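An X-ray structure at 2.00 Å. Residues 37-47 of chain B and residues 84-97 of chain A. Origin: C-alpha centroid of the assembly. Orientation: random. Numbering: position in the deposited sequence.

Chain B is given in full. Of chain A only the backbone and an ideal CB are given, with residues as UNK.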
ATOM      1  N   ILE B  37      11.725 -14.720  19.213  1.00 23.80           N
ATOM      2  CA  ILE B  37      10.866 -14.471  18.073  1.00 22.13           C
ATOM      3  C   ILE B  37      10.893 -15.702  17.159  1.00 21.99           C
ATOM      4  O   ILE B  37       9.853 -16.140  16.654  1.00 21.25           O
ATOM      5  CB  ILE B  37      11.259 -13.206  17.262  1.00 23.41           C
ATOM      6  CG1 ILE B  37      11.351 -11.967  18.187  1.00 22.84           C
ATOM      7  CG2 ILE B  37      10.254 -13.038  16.067  1.00 21.74           C
ATOM      8  CD1 ILE B  37      10.074 -11.742  19.008  1.00 27.41           C
ATOM      9  N   LEU B  38      12.087 -16.265  16.958  1.00 20.87           N
ATOM     10  CA  LEU B  38      12.224 -17.540  16.233  1.00 20.06           C
ATOM     11  C   LEU B  38      11.302 -18.613  16.815  1.00 19.34           C
ATOM     12  O   LEU B  38      10.530 -19.234  16.094  1.00 18.52           O
ATOM     13  CB  LEU B  38      13.688 -17.981  16.237  1.00 20.23           C
ATOM     14  CG  LEU B  38      13.994 -19.431  15.861  1.00 23.55           C
ATOM     15  CD1 LEU B  38      13.619 -19.653  14.418  1.00 23.82           C
ATOM     16  CD2 LEU B  38      15.494 -19.626  16.090  1.00 30.35           C
ATOM     17  N   ALA B  39      11.298 -18.764  18.132  1.00 18.60           N
ATOM     18  CA  ALA B  39      10.439 -19.785  18.732  1.00 19.48           C
ATOM     19  C   ALA B  39       8.934 -19.469  18.549  1.00 18.76           C
ATOM     20  O   ALA B  39       8.146 -20.364  18.344  1.00 17.76           O
ATOM     21  CB  ALA B  39      10.819 -20.059  20.235  1.00 19.34           C
ATOM     22  N   ALA B  40       8.580 -18.186  18.537  1.00 17.85           N
ATOM     23  CA  ALA B  40       7.190 -17.757  18.465  1.00 17.94           C
ATOM     24  C   ALA B  40       6.671 -18.054  17.064  1.00 18.32           C
ATOM     25  O   ALA B  40       5.578 -18.572  16.890  1.00 18.96           O
ATOM     26  CB  ALA B  40       7.101 -16.232  18.749  1.00 16.88           C
ATOM     27  N   VAL B  41       7.510 -17.752  16.073  1.00 18.50           N
ATOM     28  CA  VAL B  41       7.230 -18.046  14.681  1.00 17.23           C
ATOM     29  C   VAL B  41       7.016 -19.548  14.503  1.00 18.63           C
ATOM     30  O   VAL B  41       6.053 -19.958  13.870  1.00 19.21           O
ATOM     31  CB  VAL B  41       8.390 -17.549  13.779  1.00 16.83           C
ATOM     32  CG1 VAL B  41       8.284 -18.138  12.340  1.00 14.63           C
ATOM     33  CG2 VAL B  41       8.386 -16.000  13.722  1.00 18.61           C
ATOM     34  N   VAL B  42       7.922 -20.365  15.032  1.00 18.79           N
ATOM     35  CA  VAL B  42       7.779 -21.833  14.899  1.00 19.86           C
ATOM     36  C   VAL B  42       6.467 -22.345  15.540  1.00 20.52           C
ATOM     37  O   VAL B  42       5.727 -23.143  14.928  1.00 20.17           O
ATOM     38  CB  VAL B  42       9.017 -22.546  15.427  1.00 20.49           C
ATOM     39  CG1 VAL B  42       8.778 -24.042  15.544  1.00 22.60           C
ATOM     40  CG2 VAL B  42      10.229 -22.274  14.487  1.00 21.16           C
ATOM     41  N   GLU B  43       6.143 -21.851  16.733  1.00 20.06           N
ATOM     42  CA  GLU B  43       4.902 -22.287  17.387  1.00 21.17           C
ATOM     43  C   GLU B  43       3.661 -21.850  16.627  1.00 20.66           C
ATOM     44  O   GLU B  43       2.711 -22.586  16.503  1.00 21.02           O
ATOM     45  CB  GLU B  43       4.861 -21.855  18.860  1.00 20.70           C
ATOM     46  CG  GLU B  43       6.031 -22.420  19.687  1.00 23.02           C
ATOM     47  CD  GLU B  43       6.068 -23.964  19.795  1.00 25.44           C
ATOM     48  OE1 GLU B  43       5.043 -24.623  19.544  1.00 24.88           O
ATOM     49  OE2 GLU B  43       7.139 -24.513  20.128  1.00 26.25           O
ATOM     50  N   PHE B  44       3.671 -20.651  16.080  1.00 20.97           N
ATOM     51  CA  PHE B  44       2.530 -20.215  15.284  1.00 20.09           C
ATOM     52  C   PHE B  44       2.420 -21.018  13.976  1.00 19.90           C
ATOM     53  O   PHE B  44       1.336 -21.479  13.621  1.00 18.96           O
ATOM     54  CB  PHE B  44       2.693 -18.708  14.953  1.00 19.81           C
ATOM     55  CG  PHE B  44       1.673 -18.190  14.002  1.00 18.58           C
ATOM     56  CD1 PHE B  44       0.332 -18.079  14.386  1.00 19.69           C
ATOM     57  CD2 PHE B  44       2.055 -17.772  12.711  1.00 20.46           C
ATOM     58  CE1 PHE B  44      -0.654 -17.643  13.478  1.00 18.04           C
ATOM     59  CE2 PHE B  44       1.103 -17.303  11.810  1.00 20.91           C
ATOM     60  CZ  PHE B  44      -0.267 -17.225  12.194  1.00 20.60           C
ATOM     61  N   ALA B  45       3.532 -21.107  13.242  1.00 19.43           N
ATOM     62  CA  ALA B  45       3.558 -21.793  11.952  1.00 20.49           C
ATOM     63  C   ALA B  45       3.029 -23.222  12.034  1.00 21.17           C
ATOM     64  O   ALA B  45       2.275 -23.655  11.168  1.00 22.18           O
ATOM     65  CB  ALA B  45       5.019 -21.794  11.381  1.00 18.89           C
ATOM     66  N   PHE B  46       3.406 -23.959  13.083  1.00 21.95           N
ATOM     67  CA  PHE B  46       2.988 -25.358  13.185  1.00 22.59           C
ATOM     68  C   PHE B  46       1.789 -25.556  14.116  1.00 23.59           C
ATOM     69  O   PHE B  46       1.400 -26.682  14.400  1.00 24.05           O
ATOM     70  CB  PHE B  46       4.174 -26.274  13.539  1.00 22.56           C
ATOM     71  CG  PHE B  46       5.322 -26.157  12.570  1.00 21.89           C
ATOM     72  CD1 PHE B  46       5.167 -26.529  11.240  1.00 20.93           C
ATOM     73  CD2 PHE B  46       6.552 -25.665  12.988  1.00 22.40           C
ATOM     74  CE1 PHE B  46       6.244 -26.408  10.314  1.00 20.64           C
ATOM     75  CE2 PHE B  46       7.630 -25.519  12.069  1.00 22.73           C
ATOM     76  CZ  PHE B  46       7.469 -25.908  10.744  1.00 20.15           C
ATOM     77  N   GLY B  47       1.192 -24.440  14.547  1.00 23.93           N
ATOM     78  CA  GLY B  47       0.006 -24.445  15.418  1.00 22.81           C
ATOM     79  C   GLY B  47      -1.148 -23.799  14.697  1.00 23.21           C
ATOM     80  O   GLY B  47      -1.770 -24.421  13.812  1.00 22.17           O
TER
ATOM     81  N   UNK A  84      11.087 -27.446   3.984  1.00 20.98           N
ATOM     82  CA  UNK A  84      11.355 -28.147   5.243  1.00 21.35           C
ATOM     83  C   UNK A  84      10.073 -28.183   6.063  1.00 21.67           C
ATOM     84  O   UNK A  84       9.328 -27.182   6.115  1.00 20.84           O
ATOM     85  CB  UNK A  84      12.483 -27.473   6.026  1.00 21.35           C
ATOM     86  N   UNK A  85       9.827 -29.304   6.729  1.00 19.94           N
ATOM     87  CA  UNK A  85       8.609 -29.426   7.562  1.00 20.67           C
ATOM     88  C   UNK A  85       8.892 -29.300   9.053  1.00 21.06           C
ATOM     89  O   UNK A  85      10.020 -29.042   9.460  1.00 19.23           O
ATOM     90  CB  UNK A  85       7.926 -30.769   7.296  1.00 20.67           C
ATOM     91  N   UNK A  86       7.862 -29.531   9.868  1.00 22.28           N
ATOM     92  CA  UNK A  86       7.935 -29.300  11.305  1.00 22.68           C
ATOM     93  C   UNK A  86       9.096 -29.983  12.020  1.00 24.23           C
ATOM     94  O   UNK A  86       9.831 -29.318  12.775  1.00 23.93           O
ATOM     95  CB  UNK A  86       6.625 -29.761  11.947  1.00 22.68           C
ATOM     96  N   UNK A  87       9.274 -31.285  11.803  1.00 24.05           N
ATOM     97  CA  UNK A  87      10.330 -31.989  12.559  1.00 27.05           C
ATOM     98  C   UNK A  87      11.704 -31.450  12.220  1.00 26.19           C
ATOM     99  O   UNK A  87      12.503 -31.214  13.126  1.00 26.65           O
ATOM    100  CB  UNK A  87      10.285 -33.492  12.277  1.00 27.05           C
ATOM    101  N   UNK A  88      11.965 -31.200  10.932  1.00 25.71           N
ATOM    102  CA  UNK A  88      13.238 -30.663  10.538  1.00 25.90           C
ATOM    103  C   UNK A  88      13.506 -29.271  11.102  1.00 25.01           C
ATOM    104  O   UNK A  88      14.620 -28.982  11.559  1.00 24.48           O
ATOM    105  CB  UNK A  88      13.323 -30.630   9.011  1.00 25.90           C
ATOM    106  N   UNK A  89      12.495 -28.405  11.046  1.00 23.10           N
ATOM    107  CA  UNK A  89      12.667 -27.040  11.507  1.00 22.76           C
ATOM    108  C   UNK A  89      12.848 -27.031  13.031  1.00 23.40           C
ATOM    109  O   UNK A  89      13.720 -26.338  13.532  1.00 24.37           O
ATOM    110  CB  UNK A  89      11.473 -26.177  11.094  1.00 22.76           C
ATOM    111  N   UNK A  90      12.015 -27.786  13.763  1.00 24.81           N
ATOM    112  CA  UNK A  90      12.123 -27.845  15.228  1.00 25.86           C
ATOM    113  C   UNK A  90      13.487 -28.370  15.653  1.00 27.49           C
ATOM    114  O   UNK A  90      14.117 -27.823  16.574  1.00 27.74           O
ATOM    115  CB  UNK A  90      11.019 -28.728  15.813  1.00 25.86           C
ATOM    116  N   UNK A  91      13.975 -29.392  14.961  1.00 27.64           N
ATOM    117  CA  UNK A  91      15.308 -29.899  15.292  1.00 29.36           C
ATOM    118  C   UNK A  91      16.440 -28.968  14.874  1.00 30.05           C
ATOM    119  O   UNK A  91      17.378 -28.792  15.629  1.00 30.61           O
ATOM    120  CB  UNK A  91      15.514 -31.265  14.633  1.00 29.36           C
ATOM    121  N   UNK A  92      16.373 -28.323  13.714  1.00 29.84           N
ATOM    122  CA  UNK A  92      17.484 -27.416  13.372  1.00 31.51           C
ATOM    123  C   UNK A  92      17.564 -26.181  14.295  1.00 31.25           C
ATOM    124  O   UNK A  92      18.657 -25.679  14.594  1.00 29.93           O
ATOM    125  CB  UNK A  92      17.338 -26.955  11.921  1.00 31.51           C
ATOM    126  N   UNK A  93      16.410 -25.664  14.710  1.00 31.10           N
ATOM    127  CA  UNK A  93      16.418 -24.410  15.454  1.00 31.77           C
ATOM    128  C   UNK A  93      16.284 -24.589  16.959  1.00 32.64           C
ATOM    129  O   UNK A  93      16.293 -23.600  17.681  1.00 33.65           O
ATOM    130  CB  UNK A  93      15.286 -23.511  14.952  1.00 31.77           C
ATOM    131  N   UNK A  94      16.165 -25.839  17.412  1.00 33.12           N
ATOM    132  CA  UNK A  94      16.122 -26.190  18.845  1.00 33.93           C
ATOM    133  C   UNK A  94      14.833 -25.718  19.526  1.00 34.54           C
ATOM    134  O   UNK A  94      14.890 -25.059  20.578  1.00 34.56           O
ATOM    135  CB  UNK A  94      17.328 -25.585  19.566  1.00 33.93           C
ATOM    136  N   UNK A  95      13.685 -26.006  18.904  1.00 33.17           N
ATOM    137  CA  UNK A  95      12.373 -25.614  19.453  1.00 33.01           C
ATOM    138  C   UNK A  95      11.529 -26.868  19.474  1.00 34.00           C
ATOM    139  O   UNK A  95      10.709 -27.053  18.574  1.00 32.23           O
ATOM    140  CB  UNK A  95      11.706 -24.506  18.636  1.00 33.01           C
ATOM    141  N   UNK A  96      11.740 -27.740  20.495  1.00 35.43           N
ATOM    142  CA  UNK A  96      11.020 -29.000  20.598  1.00 37.71           C
ATOM    143  C   UNK A  96       9.539 -28.793  20.920  1.00 39.54           C
ATOM    144  O   UNK A  96       9.149 -27.759  21.462  1.00 38.35           O
ATOM    145  CB  UNK A  96      11.667 -29.883  21.667  1.00 37.71           C
ATOM    146  N   UNK A  97       8.729 -29.771  20.543  1.00 42.66           N
ATOM    147  CA  UNK A  97       7.310 -29.775  20.853  1.00 46.59           C
ATOM    148  C   UNK A  97       7.106 -30.106  22.340  1.00 48.58           C
ATOM    149  O   UNK A  97       8.064 -30.407  23.055  1.00 48.51           O
ATOM    150  CB  UNK A  97       6.569 -30.776  19.965  1.00 46.59           C
TER

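Chain B offers one face of a helix, with L38(B), V42(B) and F46(B) turned toward chain A and the carboxylate of E43(B) beside them. The helix of chain A runs nearly antiparallel to it, at 165°, so early positions meet F46(B) and late ones L38(B).

Positions 84 and 85 have no chain B atom within 5.5 Å of their ideal CB, leaving the choice wide; 85, just before the helix, suits a capping residue or glycine. They are Y84(A) and G85(A).

At 86 the CB lies 3.6 Å from F46(B) CD1 and the CA sits over the ring, so a slim, extended chain fits, polar or not. It is E86(A): its CA makes a CH-pi contact 3.6 Å from the centroid of the F46(B) ring, while its carboxylate is left free for a partner one turn on.

Positions 87 and 88 see no chain B atom nearby, and polar residues would serve. D87(A) points away; E88(A) OE1 accepts a 2.8 Å hydrogen bond from G85(A) N, tying down the start of the helix.

Position 89 points toward chain B, its CB 4.0 Å from F46(B) CE2 and 5.3 Å from V42(B) CG2. Leucine, isoleucine, valine or methionine are reasonable. I89(A) places CG2 3.9 Å from V42(B) CG2 and at the edge of the F46(B) ring.

At 90 the CB points sideways, 5.2 Å from V42(B) CG1, but the E43(B) carboxylate lies within reach of a long chain, favouring lysine or arginine. R90(A) pairs with it at both ends: NH1 to E43(B) OE2 and NH2 to E43(B) OE1, each 2.9 Å and nearly straight. V42(B) CG1 covers one face of the guanidinium, and R90(A) NE binds E86(A) OE2 at 2.8 Å, so two acids hold one base.

Positions 91 and 92 are out of reach of chain B, which sets no demand there, so small or polar residues would do; they are A91(A) and E92(A), the latter's carboxylate hydrogen-bonded elsewhere in the structure.

The CB of 93 is 4.1 Å from L38(B) CD2, inviting a large apolar or aromatic group. F93(A) lays a ring face against L38(B) CD1, 4.2 Å from the centroid.

Position 94 has positive phi, which favours glycine, and the deposited residue is G94(A).

Position 95 points toward chain B, its CB 4.3 Å from V42(B) CG1 and 4.8 Å from A39(B) CB: room for a compact apolar chain. V95(A) CG1 packs 4.0 Å from A39(B) CB, and V95(A) O accepts a 2.8 Å hydrogen bond from R90(A) NH1.

Chain B constrains 96 and 97 little, so many residues, polar ones included, would serve. P96(A) points away; R97(A) turns back within its own chain to E86(A) and D87(A).

Chain A (84-97) YGEDEIRAEFGVPR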
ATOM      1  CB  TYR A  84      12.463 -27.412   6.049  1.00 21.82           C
ATOM      2  CG  TYR A  84      13.782 -27.411   5.282  1.00 24.86           C
ATOM      3  CD1 TYR A  84      14.729 -28.415   5.493  1.00 27.03           C
ATOM      4  CD2 TYR A  84      14.024 -26.455   4.296  1.00 25.78           C
ATOM      5  CE1 TYR A  84      15.912 -28.440   4.748  1.00 30.80           C
ATOM      6  CE2 TYR A  84      15.199 -26.436   3.576  1.00 28.50           C
ATOM      7  CZ  TYR A  84      16.141 -27.437   3.790  1.00 30.87           C
ATOM      8  OH  TYR A  84      17.291 -27.435   3.025  1.00 31.56           O
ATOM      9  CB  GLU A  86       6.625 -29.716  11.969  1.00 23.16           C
ATOM     10  CG  GLU A  86       6.703 -29.532  13.490  1.00 23.79           C
ATOM     11  CD  GLU A  86       5.354 -29.682  14.178  1.00 28.65           C
ATOM     12  OE1 GLU A  86       4.375 -30.116  13.524  1.00 27.51           O
ATOM     13  OE2 GLU A  86       5.277 -29.344  15.383  1.00 29.87           O
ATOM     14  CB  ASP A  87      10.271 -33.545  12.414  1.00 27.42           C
ATOM     15  CG  ASP A  87       8.977 -34.138  12.993  1.00 34.98           C
ATOM     16  OD1 ASP A  87       8.445 -33.577  13.985  1.00 37.40           O
ATOM     17  OD2 ASP A  87       8.456 -35.148  12.426  1.00 43.03           O
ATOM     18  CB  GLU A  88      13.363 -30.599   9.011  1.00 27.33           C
ATOM     19  CG  GLU A  88      13.274 -31.952   8.318  1.00 30.40           C
ATOM     20  CD  GLU A  88      12.752 -31.798   6.896  1.00 33.43           C
ATOM     21  OE1 GLU A  88      11.537 -31.564   6.685  1.00 31.57           O
ATOM     22  OE2 GLU A  88      13.586 -31.874   5.974  1.00 39.98           O
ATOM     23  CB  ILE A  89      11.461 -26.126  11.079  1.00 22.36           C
ATOM     24  CG1 ILE A  89      11.438 -25.896   9.569  1.00 21.64           C
ATOM     25  CG2 ILE A  89      11.507 -24.754  11.800  1.00 21.06           C
ATOM     26  CD1 ILE A  89      12.524 -24.987   9.036  1.00 23.07           C
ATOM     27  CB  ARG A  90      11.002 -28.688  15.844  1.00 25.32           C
ATOM     28  CG  ARG A  90       9.593 -28.034  15.769  1.00 24.60           C
ATOM     29  CD  ARG A  90       8.685 -28.758  16.692  1.00 22.25           C
ATOM     30  NE  ARG A  90       7.340 -28.181  16.783  1.00 24.36           N
ATOM     31  CZ  ARG A  90       7.036 -27.136  17.555  1.00 25.81           C
ATOM     32  NH1 ARG A  90       7.995 -26.546  18.282  1.00 21.23           N
ATOM     33  NH2 ARG A  90       5.769 -26.699  17.619  1.00 21.58           N
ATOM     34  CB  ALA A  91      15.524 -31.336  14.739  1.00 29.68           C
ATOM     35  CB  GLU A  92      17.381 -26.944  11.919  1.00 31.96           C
ATOM     36  CG  GLU A  92      18.414 -25.905  11.502  1.00 36.70           C
ATOM     37  CD  GLU A  92      18.229 -25.467  10.064  1.00 43.30           C
ATOM     38  OE1 GLU A  92      17.263 -25.948   9.431  1.00 47.56           O
ATOM     39  OE2 GLU A  92      19.027 -24.652   9.549  1.00 45.21           O
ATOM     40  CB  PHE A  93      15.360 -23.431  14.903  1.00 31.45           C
ATOM     41  CG  PHE A  93      15.717 -22.864  13.562  1.00 30.96           C
ATOM     42  CD1 PHE A  93      16.645 -21.830  13.459  1.00 30.68           C
ATOM     43  CD2 PHE A  93      15.157 -23.372  12.407  1.00 28.45           C
ATOM     44  CE1 PHE A  93      16.985 -21.309  12.216  1.00 32.27           C
ATOM     45  CE2 PHE A  93      15.503 -22.859  11.164  1.00 31.09           C
ATOM     46  CZ  PHE A  93      16.418 -21.823  11.065  1.00 29.68           C
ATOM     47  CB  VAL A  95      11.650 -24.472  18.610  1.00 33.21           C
ATOM     48  CG1 VAL A  95      10.412 -23.921  19.348  1.00 30.54           C
ATOM     49  CG2 VAL A  95      12.595 -23.342  18.273  1.00 31.42           C
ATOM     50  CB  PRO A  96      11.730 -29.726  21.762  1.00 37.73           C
ATOM     51  CG  PRO A  96      12.170 -28.622  22.666  1.00 36.99           C
ATOM     52  CD  PRO A  96      12.564 -27.489  21.704  1.00 36.68           C
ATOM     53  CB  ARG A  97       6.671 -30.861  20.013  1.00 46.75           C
ATOM     54  CG  ARG A  97       5.306 -30.558  19.430  1.00 49.84           C
ATOM     55  CD  ARG A  97       4.818 -31.813  18.701  1.00 52.68           C
ATOM     56  NE  ARG A  97       5.915 -32.317  17.880  1.00 55.28           N
ATOM     57  CZ  ARG A  97       5.862 -32.508  16.567  1.00 55.87           C
ATOM     58  NH1 ARG A  97       4.732 -32.305  15.895  1.00 56.80           N
ATOM     59  NH2 ARG A  97       6.943 -32.932  15.934  1.00 55.61           N
TER
HETATM   60  O   HOH W   1       3.212 -28.364  16.597  1.00 36.11           O
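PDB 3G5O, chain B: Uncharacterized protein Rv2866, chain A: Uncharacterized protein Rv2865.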